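Local coordinates for protein UL37 (Suid herpesvirus 1, PDB 4K70) that is an inner tegument protein of the herpesvirus particle, seen here as its N-terminal half, and probably helps to control viral trafficking, at residues A[111-119]-A[446-457]; A[327-336]-A[426-434]. All coordinates share one frame; numbering follows the deposited sequence.

Interaction 1 (A[111-119]-A[446-457]); sequences GLRTSAEFG and ALLREVAAAERR
The guanidinium of R449 meets the carboxylate of E117 edge to edge, the two planes only 16° apart. The grip is side-on. R449 NE gives to E117 OE2 at 2.7 Å. R449 NH2 gives to E117 OE1 at 2.5 Å, and each oxygen uses its syn lone pair. This grip and the contacts around it lay the loop between helices 101-109 and 120-137 along helix 438-458, in an all-helical bundle. One face of the R449 group lies on CA of its own helix residue A446. The guanidinium of R457 takes CD2 of L112 over one face, 3.6 Å from R457 CZ. The ring of F118 turns an edge to the backbone N of L447, with CE2 also near CB of A446. The loop leaves the first helix through a Schellman motif at G111. It enters the next by a type I turn from A116 to G119, the N-cap.

E450 reaches into the middle of the loop. Its chain bends at chi2 (-54°), which folds the carboxylate back toward the A116-E117 peptide. R113 NH2 gives to E450 OE1 at 2.6 Å in a nearly straight bond (163°). A weak bond comes from R113 NH1. R113 and R457 bring like charges near each other, but both also pair with E70 of helix 63-78, which probably offsets this. Helix 63-78 also places W78 against the F118 ring.

E117 and E450 are close as well, and a water bridges OE2 of one to OE2 of the other. The backbone N of E117 gives to OE2 of E450 at 2.7 Å, from above the carboxylate plane.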
ATOM      1  N   GLY A 111     -19.963  -6.044  39.309  1.00 37.68           N
ATOM      2  CA  GLY A 111     -19.243  -4.955  39.961  1.00 36.97           C
ATOM      3  C   GLY A 111     -17.934  -4.592  39.272  1.00 38.40           C
ATOM      4  O   GLY A 111     -16.936  -4.291  39.928  1.00 37.99           O
ATOM      5  N   LEU A 112     -17.929  -4.630  37.940  1.00 37.41           N
ATOM      6  CA  LEU A 112     -16.741  -4.267  37.168  1.00 32.89           C
ATOM      7  C   LEU A 112     -17.065  -3.093  36.259  1.00 32.63           C
ATOM      8  O   LEU A 112     -18.212  -2.672  36.166  1.00 39.49           O
ATOM      9  CB  LEU A 112     -16.253  -5.447  36.325  1.00 34.72           C
ATOM     10  CG  LEU A 112     -15.698  -6.698  37.010  1.00 37.50           C
ATOM     11  CD1 LEU A 112     -15.492  -7.807  35.993  1.00 33.24           C
ATOM     12  CD2 LEU A 112     -14.398  -6.410  37.741  1.00 35.70           C
ATOM     13  N   ARG A 113     -16.054  -2.572  35.576  1.00 33.77           N
ATOM     14  CA  ARG A 113     -16.231  -1.373  34.765  1.00 36.80           C
ATOM     15  C   ARG A 113     -16.613  -1.686  33.324  1.00 35.06           C
ATOM     16  O   ARG A 113     -16.245  -2.734  32.794  1.00 29.57           O
ATOM     17  CB  ARG A 113     -14.936  -0.563  34.763  1.00 36.58           C
ATOM     18  CG  ARG A 113     -14.413  -0.202  36.158  1.00 36.26           C
ATOM     19  CD  ARG A 113     -13.011   0.399  36.056  1.00 42.01           C
ATOM     20  NE  ARG A 113     -12.018  -0.579  35.609  1.00 36.06           N
ATOM     21  CZ  ARG A 113     -10.919  -0.278  34.924  1.00 41.67           C
ATOM     22  NH1 ARG A 113     -10.660   0.982  34.581  1.00 39.41           N
ATOM     23  NH2 ARG A 113     -10.076  -1.243  34.575  1.00 38.61           N
ATOM     24  N   THR A 114     -17.345  -0.771  32.692  1.00 29.78           N
ATOM     25  CA  THR A 114     -17.537  -0.830  31.255  1.00 32.49           C
ATOM     26  C   THR A 114     -16.520   0.071  30.559  1.00 36.55           C
ATOM     27  O   THR A 114     -16.444   0.111  29.328  1.00 31.24           O
ATOM     28  CB  THR A 114     -18.940  -0.373  30.859  1.00 38.71           C
ATOM     29  OG1 THR A 114     -19.095   1.017  31.171  1.00 33.45           O
ATOM     30  CG2 THR A 114     -19.994  -1.201  31.589  1.00 32.34           C
ATOM     31  N   SER A 115     -15.720   0.769  31.355  1.00 30.34           N
ATOM     32  CA  SER A 115     -14.955   1.905  30.856  1.00 34.47           C
ATOM     33  C   SER A 115     -13.451   1.685  30.694  1.00 31.29           C
ATOM     34  O   SER A 115     -12.709   2.656  30.551  1.00 28.43           O
ATOM     35  CB  SER A 115     -15.171   3.098  31.790  1.00 36.00           C
ATOM     36  OG  SER A 115     -14.516   2.835  33.015  1.00 35.77           O
ATOM     37  N   ALA A 116     -12.991   0.438  30.728  1.00 30.62           N
ATOM     38  CA  ALA A 116     -11.570   0.161  30.517  1.00 29.84           C
ATOM     39  C   ALA A 116     -11.119   0.597  29.115  1.00 29.82           C
ATOM     40  O   ALA A 116     -11.944   0.737  28.209  1.00 27.09           O
ATOM     41  CB  ALA A 116     -11.266  -1.311  30.740  1.00 30.15           C
ATOM     42  N   GLU A 117      -9.815   0.826  28.955  1.00 28.41           N
ATOM     43  CA  GLU A 117      -9.265   1.296  27.687  1.00 30.39           C
ATOM     44  C   GLU A 117      -9.455   0.268  26.570  1.00 29.52           C
ATOM     45  O   GLU A 117      -9.508   0.631  25.401  1.00 30.81           O
ATOM     46  CB  GLU A 117      -7.796   1.729  27.841  1.00 29.81           C
ATOM     47  CG  GLU A 117      -7.649   2.954  28.750  1.00 33.01           C
ATOM     48  CD  GLU A 117      -6.221   3.485  28.852  1.00 36.96           C
ATOM     49  OE1 GLU A 117      -5.600   3.755  27.809  1.00 34.86           O
ATOM     50  OE2 GLU A 117      -5.719   3.645  29.983  1.00 42.09           O
ATOM     51  N   PHE A 118      -9.609  -1.000  26.942  1.00 30.32           N
ATOM     52  CA  PHE A 118      -9.991  -2.038  25.976  1.00 28.01           C
ATOM     53  C   PHE A 118     -11.381  -2.626  26.231  1.00 27.44           C
ATOM     54  O   PHE A 118     -11.703  -3.734  25.773  1.00 27.88           O
ATOM     55  CB  PHE A 118      -8.924  -3.124  25.904  1.00 24.63           C
ATOM     56  CG  PHE A 118      -7.648  -2.653  25.261  1.00 28.01           C
ATOM     57  CD1 PHE A 118      -7.532  -2.601  23.879  1.00 26.35           C
ATOM     58  CD2 PHE A 118      -6.579  -2.234  26.038  1.00 24.50           C
ATOM     59  CE1 PHE A 118      -6.353  -2.149  23.277  1.00 26.57           C
ATOM     60  CE2 PHE A 118      -5.404  -1.787  25.451  1.00 26.93           C
ATOM     61  CZ  PHE A 118      -5.290  -1.745  24.070  1.00 24.33           C
ATOM     62  N   GLY A 119     -12.202  -1.846  26.928  1.00 28.50           N
ATOM     63  CA  GLY A 119     -13.564  -2.216  27.259  1.00 25.95           C
ATOM     64  C   GLY A 119     -14.535  -1.923  26.130  1.00 29.44           C
ATOM     65  O   GLY A 119     -14.140  -1.424  25.071  1.00 25.03           O
ATOM     66  N   ALA A 446      -1.351   1.029  27.513  1.00 32.00           N
ATOM     67  CA  ALA A 446      -2.775   1.100  27.823  1.00 35.12           C
ATOM     68  C   ALA A 446      -3.287  -0.179  28.486  1.00 32.31           C
ATOM     69  O   ALA A 446      -4.012  -0.116  29.479  1.00 33.49           O
ATOM     70  CB  ALA A 446      -3.577   1.412  26.573  1.00 30.76           C
ATOM     71  N   LEU A 447      -2.913  -1.333  27.937  1.00 32.45           N
ATOM     72  CA  LEU A 447      -3.328  -2.620  28.494  1.00 31.79           C
ATOM     73  C   LEU A 447      -2.791  -2.820  29.909  1.00 37.63           C
ATOM     74  O   LEU A 447      -3.513  -3.271  30.795  1.00 33.96           O
ATOM     75  CB  LEU A 447      -2.889  -3.778  27.599  1.00 31.10           C
ATOM     76  CG  LEU A 447      -3.374  -5.189  27.968  1.00 33.52           C
ATOM     77  CD1 LEU A 447      -4.855  -5.208  28.279  1.00 28.72           C
ATOM     78  CD2 LEU A 447      -3.065  -6.173  26.855  1.00 32.57           C
ATOM     79  N   LEU A 448      -1.526  -2.470  30.124  1.00 38.00           N
ATOM     80  CA  LEU A 448      -0.912  -2.639  31.438  1.00 36.59           C
ATOM     81  C   LEU A 448      -1.491  -1.705  32.502  1.00 36.95           C
ATOM     82  O   LEU A 448      -1.459  -2.026  33.689  1.00 37.51           O
ATOM     83  CB  LEU A 448       0.603  -2.468  31.351  1.00 40.34           C
ATOM     84  CG  LEU A 448       1.345  -3.612  30.671  1.00 43.25           C
ATOM     85  CD1 LEU A 448       2.844  -3.343  30.678  1.00 43.81           C
ATOM     86  CD2 LEU A 448       1.014  -4.932  31.362  1.00 39.90           C
ATOM     87  N   ARG A 449      -2.004  -0.549  32.085  1.00 34.71           N
ATOM     88  CA  ARG A 449      -2.706   0.336  33.010  1.00 36.53           C
ATOM     89  C   ARG A 449      -3.970  -0.347  33.529  1.00 40.43           C
ATOM     90  O   ARG A 449      -4.338  -0.206  34.695  1.00 34.11           O
ATOM     91  CB  ARG A 449      -3.067   1.670  32.346  1.00 38.38           C
ATOM     92  CG  ARG A 449      -1.866   2.603  32.071  1.00 36.84           C
ATOM     93  CD  ARG A 449      -2.340   4.019  31.764  1.00 32.74           C
ATOM     94  NE  ARG A 449      -3.063   4.114  30.492  1.00 34.05           N
ATOM     95  CZ  ARG A 449      -2.479   4.347  29.321  1.00 34.87           C
ATOM     96  NH1 ARG A 449      -1.163   4.501  29.255  1.00 35.62           N
ATOM     97  NH2 ARG A 449      -3.203   4.426  28.215  1.00 34.77           N
ATOM     98  N   GLU A 450      -4.640  -1.096  32.659  1.00 37.52           N
ATOM     99  CA  GLU A 450      -5.838  -1.813  33.080  1.00 35.41           C
ATOM    100  C   GLU A 450      -5.463  -3.001  33.957  1.00 39.04           C
ATOM    101  O   GLU A 450      -6.170  -3.322  34.918  1.00 37.79           O
ATOM    102  CB  GLU A 450      -6.673  -2.255  31.875  1.00 35.03           C
ATOM    103  CG  GLU A 450      -7.168  -1.098  31.031  1.00 33.49           C
ATOM    104  CD  GLU A 450      -7.936  -0.063  31.841  1.00 40.13           C
ATOM    105  OE1 GLU A 450      -8.153  -0.274  33.061  1.00 41.79           O
ATOM    106  OE2 GLU A 450      -8.333   0.967  31.252  1.00 39.02           O
ATOM    107  N   VAL A 451      -4.346  -3.644  33.627  1.00 34.66           N
ATOM    108  CA  VAL A 451      -3.836  -4.729  34.451  1.00 37.32           C
ATOM    109  C   VAL A 451      -3.464  -4.199  35.838  1.00 42.90           C
ATOM    110  O   VAL A 451      -3.812  -4.801  36.855  1.00 45.46           O
ATOM    111  CB  VAL A 451      -2.629  -5.409  33.810  1.00 35.33           C
ATOM    112  CG1 VAL A 451      -2.022  -6.419  34.768  1.00 41.98           C
ATOM    113  CG2 VAL A 451      -3.040  -6.095  32.512  1.00 35.16           C
ATOM    114  N   ALA A 452      -2.778  -3.061  35.874  1.00 40.09           N
ATOM    115  CA  ALA A 452      -2.388  -2.449  37.141  1.00 43.07           C
ATOM    116  C   ALA A 452      -3.600  -2.006  37.962  1.00 46.67           C
ATOM    117  O   ALA A 452      -3.557  -2.031  39.190  1.00 52.84           O
ATOM    118  CB  ALA A 452      -1.445  -1.285  36.909  1.00 45.27           C
ATOM    119  N   ALA A 453      -4.681  -1.614  37.293  1.00 46.90           N
ATOM    120  CA  ALA A 453      -5.916  -1.255  37.991  1.00 46.06           C
ATOM    121  C   ALA A 453      -6.560  -2.477  38.640  1.00 47.05           C
ATOM    122  O   ALA A 453      -7.047  -2.413  39.769  1.00 51.30           O
ATOM    123  CB  ALA A 453      -6.898  -0.586  37.044  1.00 44.91           C
ATOM    124  N   ALA A 454      -6.570  -3.588  37.918  1.00 45.81           N
ATOM    125  CA  ALA A 454      -7.134  -4.829  38.441  1.00 46.76           C
ATOM    126  C   ALA A 454      -6.257  -5.381  39.561  1.00 49.80           C
ATOM    127  O   ALA A 454      -6.751  -5.996  40.507  1.00 47.91           O
ATOM    128  CB  ALA A 454      -7.282  -5.853  37.328  1.00 42.23           C
ATOM    129  N   GLU A 455      -4.950  -5.163  39.438  1.00 49.31           N
ATOM    130  CA  GLU A 455      -3.997  -5.592  40.455  1.00 51.29           C
ATOM    131  C   GLU A 455      -4.266  -4.876  41.769  1.00 51.55           C
ATOM    132  O   GLU A 455      -4.204  -5.480  42.836  1.00 56.12           O
ATOM    133  CB  GLU A 455      -2.562  -5.329  39.996  1.00 50.13           C
ATOM    134  CG  GLU A 455      -2.007  -6.379  39.056  1.00 48.24           C
ATOM    135  CD  GLU A 455      -0.611  -6.037  38.563  1.00 49.63           C
ATOM    136  OE1 GLU A 455      -0.198  -4.870  38.732  1.00 48.19           O
ATOM    137  OE2 GLU A 455       0.073  -6.933  38.011  1.00 47.03           O
ATOM    138  N   ARG A 456      -4.577  -3.587  41.685  1.00 49.34           N
ATOM    139  CA  ARG A 456      -4.857  -2.794  42.875  1.00 53.55           C
ATOM    140  C   ARG A 456      -6.182  -3.175  43.523  1.00 54.58           C
ATOM    141  O   ARG A 456      -6.253  -3.342  44.737  1.00 55.58           O
ATOM    142  CB  ARG A 456      -4.820  -1.303  42.554  1.00 51.10           C
ATOM    143  CG  ARG A 456      -3.425  -0.712  42.610  1.00 54.39           C
ATOM    144  CD  ARG A 456      -3.041  -0.074  41.287  1.00 56.72           C
ATOM    145  NE  ARG A 456      -4.117   0.763  40.762  1.00 61.93           N
ATOM    146  CZ  ARG A 456      -4.077   1.380  39.585  1.00 56.04           C
ATOM    147  NH1 ARG A 456      -3.010   1.254  38.810  1.00 52.72           N
ATOM    148  NH2 ARG A 456      -5.106   2.118  39.187  1.00 56.84           N
ATOM    149  N   ARG A 457      -7.230  -3.311  42.714  1.00 49.96           N
ATOM    150  CA  ARG A 457      -8.522  -3.752  43.224  1.00 53.11           C
ATOM    151  C   ARG A 457      -8.380  -5.103  43.917  1.00 52.67           C
ATOM    152  O   ARG A 457      -9.046  -5.371  44.915  1.00 58.24           O
ATOM    153  CB  ARG A 457      -9.562  -3.829  42.103  1.00 50.93           C
ATOM    154  CG  ARG A 457     -10.916  -4.378  42.547  1.00 53.34           C
ATOM    155  CD  ARG A 457     -11.935  -4.322  41.418  1.00 51.86           C
ATOM    156  NE  ARG A 457     -11.338  -4.769  40.164  1.00 55.86           N
ATOM    157  CZ  ARG A 457     -11.691  -4.321  38.964  1.00 51.13           C
ATOM    158  NH1 ARG A 457     -12.653  -3.412  38.843  1.00 45.73           N
ATOM    159  NH2 ARG A 457     -11.073  -4.782  37.885  1.00 46.37           N
TER
HETATM  160  O   HOH W   1      -7.152   3.655  32.544  1.00 47.38           O

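Interaction 2 (A[327-336]-A[426-434]); sequences VQASASPLQV and VVRHCMAPR
R434 and A331 are joined by two hydrogen bonds. R434 NH1 and NH2 both give to the backbone O of A331, each at 3.0 Å. The grip is end-on, and the oxygen lies near the guanidinium plane. NH1 arrives in the carbonyl plane, while NH2 comes from above it. The chain of R434 is extended from CG to NE, which carries the group back to the loop from beyond the helix end.

C430 lies at the centre. Its CB is 3.4 Å from the O of S330, and its SG packs against V336, with CG1 at 3.8 Å. SG sits in the crowded position between the backbone N and the carbonyl carbon (chi1 53°). The O of C430 abuts CD of P333 at 3.3 Å; the proline N beside it has no hydrogen to give. SD of M431 lies against CA and CB of P333. H429 turns a ring edge to the O of S330, its CD2 at 3.3 Å.

Further out, waters and a helix cap complete the surroundings. One water joins H429 NE2 to the O of A329. Another lies within bonding distance of both S330 O and V426 O, with more acceptors near it than protons to give. The backbone N of A331 gives to OE1 of Q335 at 2.9 Å, a bond that spans the turn. S332 is the N-cap of the next helix, its OG taking a weak bond from Q335 N.

The contact thus seats the corner between helices 321-329 and 333-342 on the C-terminal end of helix 422-431. Helix 366-385 packs on V336 and M431, and Y394 of helix 392-402 bonds to the O of M431.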
ATOM      1  N   VAL A 327      15.192  12.234  -8.957  1.00 23.92           N
ATOM      2  CA  VAL A 327      14.871  10.938  -8.351  1.00 22.22           C
ATOM      3  C   VAL A 327      15.739  10.688  -7.118  1.00 22.49           C
ATOM      4  O   VAL A 327      15.271  10.191  -6.098  1.00 24.03           O
ATOM      5  CB  VAL A 327      15.090   9.751  -9.343  1.00 25.35           C
ATOM      6  CG1 VAL A 327      15.238   8.441  -8.563  1.00 18.58           C
ATOM      7  CG2 VAL A 327      13.951   9.670 -10.386  1.00 19.83           C
ATOM      8  N   GLN A 328      17.018  11.015  -7.226  1.00 25.74           N
ATOM      9  CA  GLN A 328      17.921  10.868  -6.098  1.00 25.80           C
ATOM     10  C   GLN A 328      17.523  11.770  -4.944  1.00 25.29           C
ATOM     11  O   GLN A 328      17.640  11.382  -3.782  1.00 28.41           O
ATOM     12  CB  GLN A 328      19.346  11.206  -6.513  1.00 26.89           C
ATOM     13  CG  GLN A 328      20.063  10.101  -7.235  1.00 23.39           C
ATOM     14  CD  GLN A 328      21.432  10.550  -7.683  1.00 30.02           C
ATOM     15  OE1 GLN A 328      21.598  11.087  -8.781  1.00 31.86           O
ATOM     16  NE2 GLN A 328      22.420  10.362  -6.824  1.00 34.49           N
ATOM     17  N   ALA A 329      17.057  12.975  -5.256  1.00 22.36           N
ATOM     18  CA  ALA A 329      16.758  13.952  -4.203  1.00 25.42           C
ATOM     19  C   ALA A 329      15.444  13.672  -3.476  1.00 29.88           C
ATOM     20  O   ALA A 329      15.153  14.282  -2.440  1.00 30.15           O
ATOM     21  CB  ALA A 329      16.729  15.337  -4.783  1.00 29.89           C
ATOM     22  N   SER A 330      14.640  12.769  -4.034  1.00 24.12           N
ATOM     23  CA  SER A 330      13.297  12.488  -3.519  1.00 26.31           C
ATOM     24  C   SER A 330      13.338  11.737  -2.193  1.00 26.50           C
ATOM     25  O   SER A 330      14.055  10.744  -2.055  1.00 25.35           O
ATOM     26  CB  SER A 330      12.504  11.653  -4.537  1.00 22.10           C
ATOM     27  OG  SER A 330      12.267  12.373  -5.736  1.00 25.27           O
ATOM     28  N   ALA A 331      12.546  12.190  -1.227  1.00 27.87           N
ATOM     29  CA  ALA A 331      12.506  11.545   0.079  1.00 29.31           C
ATOM     30  C   ALA A 331      11.112  11.026   0.416  1.00 26.80           C
ATOM     31  O   ALA A 331      10.831  10.712   1.563  1.00 29.95           O
ATOM     32  CB  ALA A 331      13.003  12.508   1.182  1.00 29.40           C
ATOM     33  N   SER A 332      10.231  10.951  -0.573  1.00 26.21           N
ATOM     34  CA  SER A 332       8.891  10.414  -0.334  1.00 29.21           C
ATOM     35  C   SER A 332       8.416   9.786  -1.614  1.00 24.47           C
ATOM     36  O   SER A 332       8.980  10.055  -2.664  1.00 25.08           O
ATOM     37  CB  SER A 332       7.915  11.523   0.079  1.00 30.06           C
ATOM     38  OG  SER A 332       7.650  12.408  -1.004  1.00 28.15           O
ATOM     39  N   PRO A 333       7.373   8.949  -1.527  1.00 22.54           N
ATOM     40  CA  PRO A 333       6.761   8.312  -2.694  1.00 24.06           C
ATOM     41  C   PRO A 333       6.262   9.337  -3.686  1.00 24.99           C
ATOM     42  O   PRO A 333       6.466   9.141  -4.875  1.00 22.12           O
ATOM     43  CB  PRO A 333       5.566   7.562  -2.104  1.00 25.36           C
ATOM     44  CG  PRO A 333       5.937   7.333  -0.674  1.00 28.57           C
ATOM     45  CD  PRO A 333       6.804   8.463  -0.256  1.00 23.50           C
ATOM     46  N   LEU A 334       5.609  10.401  -3.224  1.00 18.25           N
ATOM     47  CA  LEU A 334       5.036  11.358  -4.167  1.00 20.21           C
ATOM     48  C   LEU A 334       6.149  11.999  -4.973  1.00 25.44           C
ATOM     49  O   LEU A 334       6.078  12.090  -6.193  1.00 26.44           O
ATOM     50  CB  LEU A 334       4.214  12.439  -3.457  1.00 22.23           C
ATOM     51  CG  LEU A 334       3.753  13.558  -4.399  1.00 26.61           C
ATOM     52  CD1 LEU A 334       2.997  13.011  -5.619  1.00 26.83           C
ATOM     53  CD2 LEU A 334       2.908  14.584  -3.670  1.00 30.30           C
ATOM     54  N   GLN A 335       7.189  12.441  -4.279  1.00 24.21           N
ATOM     55  CA  GLN A 335       8.298  13.117  -4.934  1.00 23.47           C
ATOM     56  C   GLN A 335       8.938  12.272  -6.030  1.00 21.46           C
ATOM     57  O   GLN A 335       9.161  12.749  -7.145  1.00 20.77           O
ATOM     58  CB  GLN A 335       9.343  13.526  -3.893  1.00 23.45           C
ATOM     59  CG  GLN A 335       8.836  14.622  -2.951  1.00 30.60           C
ATOM     60  CD  GLN A 335       9.793  14.910  -1.801  1.00 35.08           C
ATOM     61  OE1 GLN A 335      10.957  14.528  -1.836  1.00 29.46           O
ATOM     62  NE2 GLN A 335       9.293  15.582  -0.768  1.00 38.12           N
ATOM     63  N   VAL A 336       9.236  11.019  -5.719  1.00 19.75           N
ATOM     64  CA  VAL A 336       9.980  10.207  -6.665  1.00 20.29           C
ATOM     65  C   VAL A 336       9.074   9.798  -7.835  1.00 22.09           C
ATOM     66  O   VAL A 336       9.493   9.847  -8.986  1.00 21.51           O
ATOM     67  CB  VAL A 336      10.662   8.979  -5.993  1.00 20.66           C
ATOM     68  CG1 VAL A 336       9.622   8.004  -5.445  1.00 22.72           C
ATOM     69  CG2 VAL A 336      11.591   8.261  -6.999  1.00 20.39           C
ATOM     70  N   VAL A 426      19.190   4.128  -2.707  1.00 18.05           N
ATOM     71  CA  VAL A 426      18.306   5.144  -3.278  1.00 21.08           C
ATOM     72  C   VAL A 426      16.840   4.807  -2.997  1.00 24.15           C
ATOM     73  O   VAL A 426      16.042   5.670  -2.580  1.00 22.24           O
ATOM     74  CB  VAL A 426      18.520   5.316  -4.791  1.00 23.29           C
ATOM     75  CG1 VAL A 426      17.514   6.323  -5.368  1.00 18.72           C
ATOM     76  CG2 VAL A 426      19.945   5.748  -5.068  1.00 23.86           C
ATOM     77  N   VAL A 427      16.481   3.549  -3.219  1.00 20.55           N
ATOM     78  CA  VAL A 427      15.106   3.110  -2.964  1.00 22.28           C
ATOM     79  C   VAL A 427      14.672   3.348  -1.514  1.00 22.58           C
ATOM     80  O   VAL A 427      13.566   3.830  -1.257  1.00 24.18           O
ATOM     81  CB  VAL A 427      14.899   1.631  -3.345  1.00 22.65           C
ATOM     82  CG1 VAL A 427      13.525   1.147  -2.872  1.00 22.75           C
ATOM     83  CG2 VAL A 427      15.062   1.449  -4.865  1.00 21.56           C
ATOM     84  N   ARG A 428      15.535   3.008  -0.564  1.00 22.32           N
ATOM     85  CA  ARG A 428      15.184   3.194   0.837  1.00 19.66           C
ATOM     86  C   ARG A 428      14.957   4.652   1.207  1.00 24.07           C
ATOM     87  O   ARG A 428      14.184   4.947   2.117  1.00 23.88           O
ATOM     88  CB  ARG A 428      16.205   2.545   1.778  1.00 21.87           C
ATOM     89  CG  ARG A 428      17.565   3.233   1.877  1.00 24.46           C
ATOM     90  CD  ARG A 428      18.474   2.435   2.808  1.00 24.55           C
ATOM     91  NE  ARG A 428      19.796   3.040   2.956  1.00 26.16           N
ATOM     92  CZ  ARG A 428      20.812   2.464   3.588  1.00 28.00           C
ATOM     93  NH1 ARG A 428      20.664   1.262   4.130  1.00 25.90           N
ATOM     94  NH2 ARG A 428      21.977   3.089   3.677  1.00 24.27           N
ATOM     95  N   HIS A 429      15.604   5.559   0.485  1.00 25.29           N
ATOM     96  CA  HIS A 429      15.529   6.974   0.812  1.00 24.90           C
ATOM     97  C   HIS A 429      14.120   7.537   0.621  1.00 24.23           C
ATOM     98  O   HIS A 429      13.692   8.450   1.329  1.00 22.21           O
ATOM     99  CB  HIS A 429      16.547   7.787  -0.004  1.00 22.57           C
ATOM    100  CG  HIS A 429      16.820   9.147   0.574  1.00 23.46           C
ATOM    101  ND1 HIS A 429      17.503   9.320   1.759  1.00 22.89           N
ATOM    102  CD2 HIS A 429      16.465  10.383   0.155  1.00 21.32           C
ATOM    103  CE1 HIS A 429      17.569  10.613   2.037  1.00 25.45           C
ATOM    104  NE2 HIS A 429      16.952  11.281   1.080  1.00 22.67           N
ATOM    105  N   CYS A 430      13.389   6.985  -0.333  1.00 21.01           N
ATOM    106  CA  CYS A 430      12.091   7.544  -0.673  1.00 21.92           C
ATOM    107  C   CYS A 430      10.941   6.582  -0.390  1.00 24.60           C
ATOM    108  O   CYS A 430       9.824   7.021  -0.110  1.00 29.43           O
ATOM    109  CB  CYS A 430      12.071   8.030  -2.130  1.00 22.23           C
ATOM    110  SG  CYS A 430      12.598   6.763  -3.377  1.00 23.86           S
ATOM    111  N   MET A 431      11.224   5.279  -0.405  1.00 23.34           N
ATOM    112  CA  MET A 431      10.168   4.269  -0.312  1.00 25.61           C
ATOM    113  C   MET A 431      10.189   3.399   0.948  1.00 25.75           C
ATOM    114  O   MET A 431       9.294   2.558   1.125  1.00 22.78           O
ATOM    115  CB  MET A 431      10.174   3.358  -1.551  1.00 20.70           C
ATOM    116  CG  MET A 431      10.013   4.094  -2.869  1.00 21.19           C
ATOM    117  SD  MET A 431       8.444   4.971  -3.000  1.00 23.76           S
ATOM    118  CE  MET A 431       7.233   3.655  -3.232  1.00 22.54           C
ATOM    119  N   ALA A 432      11.193   3.583   1.807  1.00 22.70           N
ATOM    120  CA  ALA A 432      11.294   2.777   3.025  1.00 23.50           C
ATOM    121  C   ALA A 432       9.999   2.878   3.821  1.00 23.54           C
ATOM    122  O   ALA A 432       9.389   3.944   3.869  1.00 22.97           O
ATOM    123  CB  ALA A 432      12.471   3.225   3.885  1.00 20.39           C
ATOM    124  N   PRO A 433       9.564   1.759   4.417  1.00 24.82           N
ATOM    125  CA  PRO A 433       8.377   1.747   5.271  1.00 22.07           C
ATOM    126  C   PRO A 433       8.566   2.693   6.461  1.00 23.98           C
ATOM    127  O   PRO A 433       9.639   2.706   7.061  1.00 23.41           O
ATOM    128  CB  PRO A 433       8.328   0.305   5.753  1.00 21.31           C
ATOM    129  CG  PRO A 433       8.941  -0.474   4.662  1.00 20.70           C
ATOM    130  CD  PRO A 433      10.089   0.395   4.203  1.00 27.39           C
ATOM    131  N   ARG A 434       7.544   3.482   6.770  1.00 22.63           N
ATOM    132  CA  ARG A 434       7.579   4.373   7.942  1.00 22.79           C
ATOM    133  C   ARG A 434       6.378   4.147   8.877  1.00 21.62           C
ATOM    134  O   ARG A 434       5.663   5.092   9.220  1.00 26.82           O
ATOM    135  CB  ARG A 434       7.638   5.832   7.485  1.00 25.91           C
ATOM    136  CG  ARG A 434       8.959   6.193   6.795  1.00 27.66           C
ATOM    137  CD  ARG A 434       8.832   7.352   5.791  1.00 35.35           C
ATOM    138  NE  ARG A 434      10.061   7.500   4.993  1.00 37.22           N
ATOM    139  CZ  ARG A 434      10.233   8.362   3.987  1.00 36.24           C
ATOM    140  NH1 ARG A 434       9.266   9.200   3.625  1.00 32.12           N
ATOM    141  NH2 ARG A 434      11.390   8.385   3.334  1.00 35.50           N
TER
HETATM  142  O   HOH W   2      16.579  13.800   0.465  1.00 30.71           O
HETATM  143  O   HOH W   3      15.171   8.573  -3.329  1.00 32.58           O

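From the N terminus, the chain first reaches the loop 111-119 of interaction 1. It then runs through 326 residues, more than half of them helical and none in strands, before helix 438-458 closes this long loop. Interaction 2 lies wholly inside it. The corner at 327-336 comes first, and 90 residues later 426-434 closes the smaller loop. The two are nested and do not cross. Helix 422-431 is followed directly by helix 438-458, so the second closure leads soon into the first. Their centres are 42 Å apart and they do not touch. Interaction 1 ties an early loop to a late helix far from the chain centre; interaction 2 joins helix ends nearer to it.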